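Local coordinates for putative lipoprotein YerB (Bacillus subtilis, PDB 2PSB) that is of unknown function but is probably a membrane-anchored lipoprotein that interacts with PcrA, an interaction not essential for viability or UV repair, at residues K15-T19 with I70-Q74; T28-P32 with Y159-T165; R31-V36 with F96-H102; T65-A69 with R83-F89. All coordinates share one frame. Residue numbers count along the deposited sequence, not the author numbering.

Contact 1. Residues K15-T19 with I70-Q74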
# COMPACT_ATOMS: atom_id res chain seq x y z
N LYS A 15 2.28 -3.31 21.68
CA LYS A 15 2.17 -3.76 20.30
C LYS A 15 2.13 -2.61 19.29
O LYS A 15 1.80 -1.49 19.65
CB LYS A 15 0.90 -4.61 20.12
CG LYS A 15 0.85 -5.88 20.95
CD LYS A 15 -0.50 -6.57 20.79
CE LYS A 15 -0.61 -7.81 21.66
NZ LYS A 15 0.40 -8.83 21.30
N ALA A 16 2.47 -2.91 18.04
CA ALA A 16 2.45 -1.89 17.00
C ALA A 16 1.02 -1.79 16.45
O ALA A 16 0.36 -2.81 16.23
CB ALA A 16 3.42 -2.25 15.89
N PRO A 17 0.53 -0.56 16.24
CA PRO A 17 -0.81 -0.25 15.74
C PRO A 17 -1.20 -0.94 14.43
O PRO A 17 -2.28 -1.50 14.30
CB PRO A 17 -0.78 1.27 15.56
CG PRO A 17 0.36 1.72 16.41
CD PRO A 17 1.36 0.65 16.26
N LEU A 18 -0.29 -0.89 13.46
CA LEU A 18 -0.58 -1.44 12.15
C LEU A 18 -0.13 -2.86 11.88
O LEU A 18 -0.37 -3.39 10.79
CB LEU A 18 -0.00 -0.49 11.10
CG LEU A 18 -0.45 0.97 11.33
CD1 LEU A 18 -0.08 1.82 10.14
CD2 LEU A 18 -1.97 1.02 11.57
N THR A 19 0.47 -3.51 12.87
CA THR A 19 0.93 -4.88 12.69
C THR A 19 0.44 -5.81 13.80
O THR A 19 0.28 -7.02 13.58
CB THR A 19 2.45 -4.93 12.63
OG1 THR A 19 2.86 -6.20 12.13
CG2 THR A 19 3.03 -4.74 14.02
N ILE A 70 2.59 1.84 3.58
CA ILE A 70 2.46 2.52 4.85
C ILE A 70 3.40 1.93 5.89
O ILE A 70 3.27 0.75 6.26
CB ILE A 70 0.99 2.45 5.34
CG1 ILE A 70 0.08 3.02 4.24
CG2 ILE A 70 0.83 3.20 6.67
CD1 ILE A 70 -1.37 3.13 4.66
N PHE A 71 4.35 2.75 6.33
CA PHE A 71 5.35 2.38 7.33
C PHE A 71 5.01 3.02 8.66
O PHE A 71 4.55 4.16 8.72
CB PHE A 71 6.74 2.86 6.92
CG PHE A 71 7.16 2.46 5.53
CD1 PHE A 71 6.70 3.17 4.42
CD2 PHE A 71 8.00 1.38 5.34
CE1 PHE A 71 7.10 2.81 3.15
CE2 PHE A 71 8.41 1.01 4.07
CZ PHE A 71 7.95 1.72 2.97
N GLN A 72 5.25 2.28 9.74
CA GLN A 72 5.00 2.77 11.09
C GLN A 72 5.86 1.99 12.08
O GLN A 72 6.66 2.58 12.80
CB GLN A 72 3.53 2.62 11.45
CG GLN A 72 3.09 3.35 12.71
CD GLN A 72 3.69 2.78 13.99
OE1 GLN A 72 3.69 1.57 14.20
NE2 GLN A 72 4.18 3.66 14.85
N SER A 73 5.72 0.66 12.10
CA SER A 73 6.49 -0.17 13.03
C SER A 73 7.92 -0.37 12.57
O SER A 73 8.78 -0.78 13.34
CB SER A 73 5.86 -1.55 13.19
OG SER A 73 6.30 -2.39 12.14
N GLN A 74 8.16 -0.11 11.29
CA GLN A 74 9.48 -0.27 10.70
C GLN A 74 9.69 0.80 9.65
O GLN A 74 8.93 0.90 8.69
CB GLN A 74 9.65 -1.63 10.02
CG GLN A 74 9.73 -2.82 10.95
CD GLN A 74 10.10 -4.08 10.20
OE1 GLN A 74 9.44 -4.46 9.23
NE2 GLN A 74 11.18 -4.73 10.63
O HOH W 1 2.64 -0.55 13.18

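Contact 2. Residues T28-P32 with Y159-T165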
# COMPACT_ATOMS: atom_id res chain seq x y z
N THR A 28 5.70 3.53 19.34
CA THR A 28 4.32 3.83 19.70
C THR A 28 3.92 5.25 19.34
O THR A 28 2.73 5.55 19.21
CB THR A 28 4.11 3.60 21.22
OG1 THR A 28 3.99 2.20 21.47
CG2 THR A 28 2.87 4.33 21.72
N GLU A 29 4.90 6.13 19.18
CA GLU A 29 4.59 7.50 18.84
C GLU A 29 5.07 7.91 17.46
O GLU A 29 4.87 9.04 17.04
CB GLU A 29 5.17 8.44 19.89
CG GLU A 29 4.44 8.38 21.21
CD GLU A 29 5.23 9.00 22.33
OE1 GLU A 29 6.17 8.35 22.84
OE2 GLU A 29 4.92 10.15 22.70
N ARG A 30 5.69 6.98 16.74
CA ARG A 30 6.18 7.27 15.41
C ARG A 30 5.02 7.41 14.42
O ARG A 30 4.28 6.46 14.18
CB ARG A 30 7.14 6.19 14.93
CG ARG A 30 7.89 6.58 13.68
CD ARG A 30 9.15 5.74 13.53
NE ARG A 30 8.84 4.32 13.53
CZ ARG A 30 9.74 3.36 13.66
NH1 ARG A 30 11.02 3.67 13.80
NH2 ARG A 30 9.35 2.09 13.67
N ARG A 31 4.86 8.61 13.88
CA ARG A 31 3.80 8.89 12.93
C ARG A 31 3.95 8.06 11.66
O ARG A 31 5.06 7.90 11.14
CB ARG A 31 3.81 10.37 12.57
CG ARG A 31 2.67 10.78 11.69
CD ARG A 31 2.66 12.27 11.46
NE ARG A 31 1.53 12.68 10.64
CZ ARG A 31 1.35 13.91 10.20
NH1 ARG A 31 2.22 14.85 10.50
NH2 ARG A 31 0.29 14.20 9.45
N PRO A 32 2.84 7.52 11.14
CA PRO A 32 2.89 6.72 9.92
C PRO A 32 3.38 7.54 8.72
O PRO A 32 3.10 8.74 8.62
CB PRO A 32 1.43 6.29 9.73
CG PRO A 32 0.91 6.22 11.14
CD PRO A 32 1.49 7.49 11.73
N TYR A 159 6.24 19.54 10.03
CA TYR A 159 5.34 18.41 10.13
C TYR A 159 5.67 17.65 11.39
O TYR A 159 6.85 17.41 11.68
CB TYR A 159 5.49 17.46 8.92
CG TYR A 159 5.03 18.02 7.59
CD1 TYR A 159 4.01 18.97 7.53
CD2 TYR A 159 5.56 17.55 6.39
CE1 TYR A 159 3.53 19.43 6.31
CE2 TYR A 159 5.09 18.00 5.16
CZ TYR A 159 4.07 18.95 5.13
OH TYR A 159 3.56 19.40 3.92
N LYS A 160 4.65 17.27 12.14
CA LYS A 160 4.86 16.50 13.36
C LYS A 160 5.30 15.09 12.96
O LYS A 160 4.73 14.49 12.05
CB LYS A 160 3.56 16.44 14.18
CG LYS A 160 2.30 16.50 13.34
CD LYS A 160 1.68 17.88 13.39
CE LYS A 160 0.85 18.15 12.14
NZ LYS A 160 1.73 18.24 10.94
N LEU A 161 6.32 14.58 13.63
CA LEU A 161 6.85 13.25 13.34
C LEU A 161 6.37 12.23 14.35
O LEU A 161 6.53 11.03 14.16
CB LEU A 161 8.38 13.29 13.34
CG LEU A 161 9.07 13.99 12.16
CD1 LEU A 161 10.54 14.22 12.47
CD2 LEU A 161 8.91 13.12 10.92
N LYS A 162 5.79 12.71 15.44
CA LYS A 162 5.30 11.81 16.47
C LYS A 162 3.84 12.03 16.74
O LYS A 162 3.38 13.15 16.87
CB LYS A 162 6.08 11.99 17.78
CG LYS A 162 7.45 11.34 17.76
CD LYS A 162 8.04 11.27 19.16
CE LYS A 162 9.44 10.68 19.12
NZ LYS A 162 9.46 9.30 18.54
N GLN A 163 3.10 10.93 16.79
CA GLN A 163 1.68 10.95 17.09
C GLN A 163 1.27 9.50 17.27
O GLN A 163 1.93 8.59 16.77
CB GLN A 163 0.87 11.59 15.96
CG GLN A 163 0.84 10.82 14.66
CD GLN A 163 -0.27 11.31 13.73
OE1 GLN A 163 -0.44 12.52 13.51
NE2 GLN A 163 -1.02 10.36 13.16
N GLU A 164 0.19 9.29 18.01
CA GLU A 164 -0.30 7.95 18.22
C GLU A 164 -1.42 7.71 17.23
O GLU A 164 -2.24 8.61 16.99
CB GLU A 164 -0.80 7.80 19.66
CG GLU A 164 0.27 8.06 20.71
CD GLU A 164 -0.29 8.23 22.11
OE1 GLU A 164 -0.90 7.28 22.64
OE2 GLU A 164 -0.11 9.33 22.68
N THR A 165 -1.46 6.53 16.64
CA THR A 165 -2.50 6.22 15.68
C THR A 165 -3.35 5.07 16.22
O THR A 165 -2.83 4.14 16.86
CB THR A 165 -1.90 5.87 14.28
OG1 THR A 165 -2.05 4.48 14.00
CG2 THR A 165 -0.41 6.22 14.24
O HOH W 2 7.60 9.43 11.78

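Contact 3. Residues R31-V36 with F96-H102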
# COMPACT_ATOMS: atom_id res chain seq x y z
N ARG A 31 4.86 8.61 13.88
CA ARG A 31 3.80 8.89 12.93
C ARG A 31 3.95 8.06 11.66
O ARG A 31 5.06 7.90 11.14
CB ARG A 31 3.81 10.37 12.57
CG ARG A 31 2.67 10.78 11.69
CD ARG A 31 2.66 12.27 11.46
NE ARG A 31 1.53 12.68 10.64
CZ ARG A 31 1.35 13.91 10.20
NH1 ARG A 31 2.22 14.85 10.50
NH2 ARG A 31 0.29 14.20 9.45
N PRO A 32 2.84 7.52 11.14
CA PRO A 32 2.89 6.72 9.92
C PRO A 32 3.38 7.54 8.72
O PRO A 32 3.10 8.74 8.62
CB PRO A 32 1.43 6.29 9.73
CG PRO A 32 0.91 6.22 11.14
CD PRO A 32 1.49 7.49 11.73
N VAL A 33 4.13 6.88 7.84
CA VAL A 33 4.64 7.49 6.62
C VAL A 33 4.09 6.63 5.47
O VAL A 33 4.37 5.43 5.39
CB VAL A 33 6.20 7.49 6.59
CG1 VAL A 33 6.71 8.04 5.26
CG2 VAL A 33 6.74 8.37 7.73
N ALA A 34 3.28 7.25 4.61
CA ALA A 34 2.67 6.58 3.46
C ALA A 34 3.34 7.03 2.16
O ALA A 34 3.22 8.18 1.76
CB ALA A 34 1.17 6.90 3.40
N VAL A 35 4.03 6.10 1.50
CA VAL A 35 4.73 6.42 0.27
C VAL A 35 4.07 5.82 -0.98
O VAL A 35 3.73 4.64 -1.02
CB VAL A 35 6.19 5.92 0.31
CG1 VAL A 35 6.96 6.46 -0.87
CG2 VAL A 35 6.86 6.29 1.62
N VAL A 36 3.89 6.65 -2.00
CA VAL A 36 3.32 6.17 -3.26
C VAL A 36 4.48 5.51 -3.99
O VAL A 36 5.44 6.17 -4.37
CB VAL A 36 2.79 7.29 -4.12
CG1 VAL A 36 2.50 6.76 -5.53
CG2 VAL A 36 1.53 7.86 -3.50
N PHE A 96 -4.72 6.97 8.31
CA PHE A 96 -3.76 6.96 9.41
C PHE A 96 -3.10 8.33 9.61
O PHE A 96 -2.13 8.44 10.36
CB PHE A 96 -2.68 5.91 9.13
CG PHE A 96 -3.23 4.57 8.72
CD1 PHE A 96 -3.63 4.34 7.40
CD2 PHE A 96 -3.42 3.56 9.66
CE1 PHE A 96 -4.20 3.12 7.03
CE2 PHE A 96 -3.99 2.34 9.29
CZ PHE A 96 -4.38 2.12 7.98
N ASP A 97 -3.64 9.35 8.95
CA ASP A 97 -3.12 10.72 9.04
C ASP A 97 -1.61 10.72 8.81
O ASP A 97 -0.85 11.45 9.45
CB ASP A 97 -3.46 11.31 10.42
CG ASP A 97 -3.18 12.81 10.51
OD1 ASP A 97 -3.59 13.54 9.58
OD2 ASP A 97 -2.57 13.26 11.50
N SER A 98 -1.19 9.87 7.88
CA SER A 98 0.21 9.71 7.58
C SER A 98 0.80 10.83 6.75
O SER A 98 0.10 11.53 6.01
CB SER A 98 0.45 8.40 6.82
OG SER A 98 -0.75 7.65 6.64
N ILE A 99 2.11 11.00 6.89
CA ILE A 99 2.85 11.97 6.11
C ILE A 99 2.82 11.32 4.72
O ILE A 99 3.27 10.19 4.54
CB ILE A 99 4.30 12.08 6.61
CG1 ILE A 99 4.32 12.84 7.94
CG2 ILE A 99 5.18 12.75 5.56
CD1 ILE A 99 5.62 12.72 8.71
N PHE A 100 2.26 12.05 3.76
CA PHE A 100 2.09 11.58 2.39
C PHE A 100 3.28 11.90 1.49
O PHE A 100 3.52 13.06 1.15
CB PHE A 100 0.82 12.20 1.81
CG PHE A 100 0.36 11.57 0.53
CD1 PHE A 100 -0.08 10.24 0.51
CD2 PHE A 100 0.33 12.31 -0.64
CE1 PHE A 100 -0.55 9.66 -0.66
CE2 PHE A 100 -0.15 11.73 -1.84
CZ PHE A 100 -0.59 10.40 -1.84
N VAL A 101 4.01 10.87 1.10
CA VAL A 101 5.17 11.06 0.24
C VAL A 101 4.84 10.60 -1.17
O VAL A 101 4.25 9.53 -1.36
CB VAL A 101 6.38 10.29 0.78
CG1 VAL A 101 7.62 10.60 -0.06
CG2 VAL A 101 6.61 10.67 2.23
N HIS A 102 5.20 11.41 -2.16
CA HIS A 102 4.93 11.09 -3.55
C HIS A 102 5.83 11.85 -4.51
O HIS A 102 6.84 12.43 -4.11
CB HIS A 102 3.47 11.41 -3.88
CG HIS A 102 3.13 12.86 -3.73
ND1 HIS A 102 3.25 13.53 -2.53
CD2 HIS A 102 2.69 13.78 -4.62
CE1 HIS A 102 2.90 14.79 -2.69
NE2 HIS A 102 2.55 14.97 -3.95

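Contact 4. Residues T65-A69 with R83-F89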
# COMPACT_ATOMS: atom_id res chain seq x y z
N THR A 65 -0.69 -0.90 -12.13
CA THR A 65 -1.07 -0.65 -10.75
C THR A 65 0.04 0.10 -10.03
O THR A 65 1.18 0.15 -10.49
CB THR A 65 -1.33 -1.94 -9.98
OG1 THR A 65 -0.17 -2.75 -10.02
CG2 THR A 65 -2.50 -2.69 -10.57
N ARG A 66 -0.31 0.65 -8.88
CA ARG A 66 0.64 1.41 -8.09
C ARG A 66 0.38 1.11 -6.62
O ARG A 66 -0.74 0.81 -6.24
CB ARG A 66 0.48 2.91 -8.38
CG ARG A 66 1.44 3.80 -7.63
CD ARG A 66 2.02 4.84 -8.58
NE ARG A 66 0.97 5.58 -9.25
CZ ARG A 66 1.09 6.12 -10.46
NH1 ARG A 66 0.07 6.80 -10.99
NH2 ARG A 66 2.21 5.98 -11.15
N PHE A 67 1.43 1.23 -5.81
CA PHE A 67 1.35 0.95 -4.38
C PHE A 67 1.35 2.17 -3.47
O PHE A 67 1.85 3.25 -3.83
CB PHE A 67 2.56 0.12 -3.94
CG PHE A 67 2.79 -1.14 -4.72
CD1 PHE A 67 4.07 -1.69 -4.81
CD2 PHE A 67 1.75 -1.79 -5.37
CE1 PHE A 67 4.31 -2.86 -5.52
CE2 PHE A 67 1.97 -2.96 -6.09
CZ PHE A 67 3.26 -3.50 -6.17
N LEU A 68 0.80 1.98 -2.28
CA LEU A 68 0.83 2.97 -1.22
C LEU A 68 1.39 2.07 -0.12
O LEU A 68 0.73 1.14 0.32
CB LEU A 68 -0.55 3.47 -0.80
CG LEU A 68 -0.45 4.51 0.34
CD1 LEU A 68 0.25 5.79 -0.17
CD2 LEU A 68 -1.82 4.83 0.88
N ALA A 69 2.64 2.31 0.25
CA ALA A 69 3.30 1.53 1.30
C ALA A 69 3.30 2.35 2.58
O ALA A 69 3.92 3.42 2.66
CB ALA A 69 4.73 1.18 0.89
N ARG A 83 6.35 7.55 -7.07
CA ARG A 83 5.51 7.88 -8.21
C ARG A 83 4.42 8.89 -7.89
O ARG A 83 4.27 9.33 -6.75
CB ARG A 83 4.87 6.61 -8.78
CG ARG A 83 5.39 6.18 -10.14
CD ARG A 83 5.05 7.20 -11.20
NE ARG A 83 5.46 6.79 -12.53
CZ ARG A 83 5.15 7.46 -13.64
NH1 ARG A 83 4.42 8.56 -13.55
NH2 ARG A 83 5.55 7.03 -14.83
N SER A 84 3.64 9.23 -8.92
CA SER A 84 2.54 10.19 -8.82
C SER A 84 1.44 9.83 -7.85
O SER A 84 1.11 8.66 -7.67
CB SER A 84 1.93 10.40 -10.20
OG SER A 84 2.86 11.05 -11.05
N ALA A 85 0.84 10.85 -7.25
CA ALA A 85 -0.25 10.66 -6.30
C ALA A 85 -1.60 10.69 -6.99
O ALA A 85 -1.79 11.37 -8.00
CB ALA A 85 -0.19 11.75 -5.23
N ARG A 86 -2.55 9.93 -6.43
CA ARG A 86 -3.91 9.85 -6.95
C ARG A 86 -4.84 10.11 -5.78
O ARG A 86 -4.46 9.88 -4.64
CB ARG A 86 -4.17 8.46 -7.55
CG ARG A 86 -3.43 8.21 -8.85
CD ARG A 86 -3.91 9.16 -9.93
NE ARG A 86 -2.81 9.71 -10.72
CZ ARG A 86 -2.11 9.01 -11.61
NH1 ARG A 86 -2.40 7.74 -11.84
NH2 ARG A 86 -1.11 9.59 -12.26
N GLU A 87 -6.04 10.61 -6.06
CA GLU A 87 -7.00 10.90 -5.01
C GLU A 87 -7.19 9.75 -4.05
O GLU A 87 -7.01 9.92 -2.84
CB GLU A 87 -8.36 11.30 -5.60
CG GLU A 87 -8.41 12.73 -6.10
CD GLU A 87 -8.43 12.82 -7.61
OE1 GLU A 87 -7.59 12.17 -8.27
OE2 GLU A 87 -9.28 13.57 -8.14
N TYR A 88 -7.54 8.57 -4.57
CA TYR A 88 -7.74 7.42 -3.72
C TYR A 88 -6.55 7.12 -2.80
O TYR A 88 -6.74 6.59 -1.71
CB TYR A 88 -8.13 6.16 -4.53
CG TYR A 88 -7.48 6.02 -5.88
CD1 TYR A 88 -8.04 6.63 -7.01
CD2 TYR A 88 -6.34 5.25 -6.05
CE1 TYR A 88 -7.48 6.46 -8.27
CE2 TYR A 88 -5.77 5.08 -7.31
CZ TYR A 88 -6.35 5.68 -8.41
OH TYR A 88 -5.81 5.50 -9.67
N PHE A 89 -5.34 7.46 -3.23
CA PHE A 89 -4.18 7.23 -2.38
C PHE A 89 -4.12 8.26 -1.24
O PHE A 89 -3.73 7.93 -0.11
CB PHE A 89 -2.88 7.27 -3.20
CG PHE A 89 -2.66 6.04 -4.03
CD1 PHE A 89 -2.69 4.78 -3.43
CD2 PHE A 89 -2.41 6.12 -5.40
CE1 PHE A 89 -2.48 3.62 -4.18
CE2 PHE A 89 -2.20 4.98 -6.16
CZ PHE A 89 -2.24 3.72 -5.55

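Contact 1. Residues K15-T19 with I70-Q74
Residues 15-19 form an irregular N-terminal segment lying against the end of strand 65-71, where the chain leaves the large mixed sheet after Phe-71. Ala-16 to Thr-19 make a type I beta turn, closed by a weak hydrogen bond from Thr-19 N to Ala-16 O (3.4 Å). The two backbones never pair: the CA atoms of Ala-16 and Ser-73 are 5.9 Å apart, and no direct hydrogen bond crosses between the segments. Side chains do the joining. Leu-18 points at the strand end and sets its CD1 3.8 Å from Ile-70 CG2 and 3.9 Å from Gln-72 CB. Leu-18 also touches Ile-54 and Phe-96, so the turn packs against the end of strand 65-71, strand 54-59 and the loop holding Phe-96. Ala-16 CB meets Ser-73 CB at 3.7 Å, while Ser-73 OG is held by Asp-53. The amide of Gln-72 reaches in two directions: NE2 bonds to Val-27 O, and OE1 lies 3.2 Å from Pro-17 CD. One water supplies the polar link that the segments lack directly, accepting from Leu-18 N at 3.0 Å and donating to Gln-72 OE1 at 2.6 Å.

Contact 2. Residues T28-P32 with Y159-T165
Arg-31 has the largest area buried here, its fully extended side chain running along residues 159-163. Its backbone N donates to Leu-161 O (3.0 Å), and at its far end NH1 donates to Lys-160 O (3.0 Å). Lys-160 NZ lies just 3.5 Å from Arg-31 NH1, two like charges that both find a counter-ion in Asp-119. Glu-29 comes next. Its O accepts from Gln-163 N at 2.6 Å, a short distance in a place where the carbonyl is modelled less surely, and its CG packs 4.2 Å from Glu-164 CG. Together the Glu-29 and Arg-31 bonds flank Arg-30 and Lys-162, making an isolated antiparallel bridge with those two as its non-hydrogen-bonded pair; it ties the loop ahead of strand 33-37 to the loop after helix 147-157. Gln-163, third in buried area, lies alongside Arg-31 and Pro-32. Past it, Thr-165 CG2 touches Pro-32 CG at 3.4 Å. A water donates to both Arg-31 O (3.0 Å) and Leu-161 O (3.1 Å).

Contact 3. Residues R31-V36 with F96-H102
Valines and an isoleucine make the apolar centre. Val-33, Val-35, Ile-99 and Val-101 share one face of the sheet, with Val-33 CG1 4.0 Å from Val-101 CG2 and Val-35 CG2 4.1 Å from Val-101 CB. On the other face Ala-34 and Phe-100 add apolar contacts, the ring reaching along it to put CZ 3.7 Å from Val-36 CG2. Between these two layers of side chains, strands 33-36 and 99-102 run as a parallel pair, their axes 4.8 Å apart at closest and 20° from aligned. Four bonds zigzag between them, all using residues 32, 34 and 36 of the first segment: Ile-99 N to Pro-32 O (3.0 Å), Ala-34 N to Ile-99 O (2.9 Å), Val-101 N to Ala-34 O (2.9 Å) and Val-36 N to Val-101 O (3.0 Å). The polar edge lies at the N-terminal end. There Arg-31 clasps Asp-97 O with both NE (2.9 Å) and NH2 (3.0 Å). NH2 also lies 3.6 Å from Asp-97 OD2, a long salt bridge of charges alone with the oxygen well out of the guanidinium plane, and forms a salt bridge with Asp-119. Strand 65-71 flanks this pair antiparallel beside 33-37, strand 120-122 adds on parallel beyond 99-102, and helix 87-94 packs over Ala-34 and Phe-100 through Ser-93, with Phe-89 and Val-90 also against the Phe-100 ring.

Contact 4. Residues T65-A69 with R83-F89
Strand 65-71 here meets the start of helix 87-94, which packs across one face of the mixed sheet, and the loop leading into it. Arg-66 is the first residue of the strand to engage, and its side chain points at that loop. Ser-84 O sits over one face of its guanidinium, 3.5 Å from NE, at an angle too poor for a hydrogen bond. Two more arginines crowd round: Arg-66 NH2 is 3.1 Å from Arg-83 CD, and Arg-66 NH1 comes within 2.8 Å of Arg-86 NH1, a close approach of like charges. Arg-86 is also the N-cap residue of the helix. Ser-84, a known phosphorylation site, is unmodified in this model, so the arginine cluster is seen without a phosphate. The backbone O of Arg-66 lies at the edge of the Phe-89 ring, 3.3 Å from CZ. Phe-67 turns its side chain away, to the opposite face, where it stacks edge-to-face with Trp-294. Leu-68 returns to the helix face and joins Phe-89, Ala-34 and Phe-100 in the apolar layer between helix and sheet, with its CB 3.6 Å from Phe-89 CD1.

Overall arrangement
Contacts 1, 3 and 4 meet in the large mixed sheet, on neighbouring strands 33-37 and 65-71. Phe-71 N to Val-33 O (2.8 Å) probably bonds contact 1 to contact 3, and Ala-69 N to Val-35 O (2.9 Å) contact 4 to contact 3. Contacts 1 and 4 lie towards different ends of strand 65-71, their centres about 19 Å apart. Contact 2 shares Arg-31 and Pro-32 with contact 3 and reaches contact 1 through Arg-30 NH2, 2.9 Å from Gln-72 O. Its centre is about 21 Å from that of contact 4, which it does not touch. Phe-96 of contact 3 packs against Leu-18 of contact 1, its CE2 3.3 Å from Leu-18 CD2.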